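Local coordinates for protein thiamine phosphate pyrophosphorylase (Pyrococcus furiosus, PDB 1XI3) that probably condenses a thiazole phosphate with a hydroxymethylpyrimidine diphosphate to form thiamine phosphate, a magnesium-dependent step of thiamine biosynthesis, at residues Y18-R23 with A188-V193. Numbering follows the deposited sequence.
Sequences YVITDR and AVISAV. With SO4 (sulfate ion), chain C.
The Tyr18 ring meets Ala188 obliquely, its CD2 lying 3.9 Å from Ala188 CB. Ile20 CG1 sits at the ring's edge, in plane, and the Phe74 ring meets it with the planes about 20° apart, while Tyr18 OH hydrogen-bonds to Tyr131 and Gln44. Here the first and last strands of the TIM barrel, 17-20 and 186-189, run parallel and close the sheet. Val189 N donates to Tyr18 O at 3.0 Å, and Ile20 N returns a bond to Val189 O at 3.1 Å. On the face turned to the helices, Val19 CG2 touches Val189 CG2, and Val19 CG1 meets Val193 CG1, in the short helix that follows.

Beyond the strand, Ile190 carries the packing. With CG1 beside the backbone N and anti to the carbonyl carbon (chi1, from N, -48°), it lays CG1 3.7 Å from Ile20 CB, and its CD1 rests near Ile20 CG2. The other branch, CG2, lies 3.6 Å from Asp22 CB, whose carboxylate pairs with Arg24. An alanine at Ile190 would probably open a gap against Ile20 and leave Asp22 CB without its apolar neighbour.

Ile190 is also the N-cap residue of helix 191-194. Its N donates to sulfate O3 at 3.1 Å and Ser191 N to O2 at 3.0 Å, with Gly170 N a further donor. An anion held by backbone N-H groups at a helix start is consistent with the predicted site for the thiazole phosphate.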
# COMPACT_ATOMS: atom_id res chain seq x y z
N TYR A 18 20.16 -10.03 -8.36
CA TYR A 18 18.91 -9.50 -7.88
C TYR A 18 18.32 -8.62 -9.01
O TYR A 18 18.86 -7.59 -9.35
CB TYR A 18 19.26 -8.67 -6.64
CG TYR A 18 18.11 -8.19 -5.78
CD1 TYR A 18 17.93 -8.69 -4.50
CD2 TYR A 18 17.24 -7.21 -6.23
CE1 TYR A 18 16.87 -8.26 -3.68
CE2 TYR A 18 16.16 -6.76 -5.41
CZ TYR A 18 15.99 -7.29 -4.16
OH TYR A 18 14.96 -6.84 -3.34
N VAL A 19 17.24 -9.07 -9.62
CA VAL A 19 16.65 -8.42 -10.78
C VAL A 19 15.33 -7.73 -10.37
O VAL A 19 14.44 -8.35 -9.77
CB VAL A 19 16.39 -9.43 -11.94
CG1 VAL A 19 15.59 -8.81 -13.06
CG2 VAL A 19 17.70 -9.94 -12.47
N ILE A 20 15.20 -6.47 -10.78
CA ILE A 20 14.07 -5.65 -10.39
C ILE A 20 13.26 -5.33 -11.64
O ILE A 20 13.80 -4.99 -12.69
CB ILE A 20 14.56 -4.34 -9.71
CG1 ILE A 20 15.43 -4.66 -8.45
CG2 ILE A 20 13.37 -3.45 -9.38
CD1 ILE A 20 16.15 -3.51 -7.87
N THR A 21 11.94 -5.41 -11.52
CA THR A 21 11.05 -5.14 -12.66
C THR A 21 11.02 -3.67 -13.02
O THR A 21 11.29 -2.83 -12.19
CB THR A 21 9.58 -5.62 -12.41
OG1 THR A 21 8.92 -4.80 -11.43
CG2 THR A 21 9.52 -7.13 -12.06
N ASP A 22 10.64 -3.38 -14.26
CA ASP A 22 10.35 -2.01 -14.66
C ASP A 22 9.46 -2.01 -15.88
O ASP A 22 9.93 -2.19 -17.00
CB ASP A 22 11.65 -1.24 -14.94
CG ASP A 22 11.40 0.24 -15.22
OD1 ASP A 22 10.22 0.66 -15.32
OD2 ASP A 22 12.39 1.01 -15.27
N ARG A 23 8.15 -1.88 -15.65
CA ARG A 23 7.16 -1.93 -16.73
C ARG A 23 7.32 -0.76 -17.72
O ARG A 23 6.70 -0.78 -18.80
CB ARG A 23 5.75 -1.96 -16.17
CG ARG A 23 5.40 -0.74 -15.31
CD ARG A 23 3.93 -0.70 -14.88
NE ARG A 23 3.47 -1.96 -14.33
CZ ARG A 23 2.20 -2.25 -14.06
NH1 ARG A 23 1.24 -1.35 -14.25
NH2 ARG A 23 1.91 -3.46 -13.60
N ALA A 188 22.23 -5.75 -7.90
CA ALA A 188 20.88 -5.51 -8.31
C ALA A 188 20.89 -4.72 -9.61
O ALA A 188 21.59 -3.72 -9.72
CB ALA A 188 20.11 -4.76 -7.23
N VAL A 189 20.10 -5.20 -10.56
CA VAL A 189 20.02 -4.59 -11.87
C VAL A 189 18.58 -4.34 -12.29
O VAL A 189 17.68 -5.14 -11.97
CB VAL A 189 20.76 -5.43 -12.93
CG1 VAL A 189 22.26 -5.43 -12.64
CG2 VAL A 189 20.22 -6.84 -12.99
N ILE A 190 18.38 -3.26 -13.04
CA ILE A 190 17.11 -2.98 -13.70
C ILE A 190 17.39 -2.88 -15.20
O ILE A 190 17.11 -3.81 -15.95
CB ILE A 190 16.43 -1.69 -13.15
CG1 ILE A 190 16.44 -1.72 -11.60
CG2 ILE A 190 15.02 -1.58 -13.73
CD1 ILE A 190 15.54 -0.66 -10.94
N SER A 191 17.99 -1.76 -15.61
CA SER A 191 18.15 -1.46 -17.04
C SER A 191 18.99 -2.48 -17.80
O SER A 191 18.69 -2.79 -18.94
CB SER A 191 18.72 -0.04 -17.23
OG SER A 191 20.05 0.03 -16.76
N ALA A 192 20.05 -2.96 -17.16
CA ALA A 192 20.93 -3.96 -17.79
C ALA A 192 20.18 -5.20 -18.28
O ALA A 192 20.59 -5.85 -19.28
CB ALA A 192 22.03 -4.34 -16.84
N VAL A 193 19.09 -5.56 -17.60
CA VAL A 193 18.34 -6.76 -17.95
C VAL A 193 17.04 -6.38 -18.64
O VAL A 193 16.72 -6.86 -19.74
CB VAL A 193 18.13 -7.61 -16.68
CG1 VAL A 193 17.10 -8.68 -16.91
CG2 VAL A 193 19.46 -8.20 -16.28
S SO4 C . 19.85 0.64 -13.16
O1 SO4 C . 20.96 0.98 -14.06
O2 SO4 C . 18.69 0.71 -14.05
O3 SO4 C . 20.01 -0.71 -12.63
O4 SO4 C . 19.95 1.55 -12.05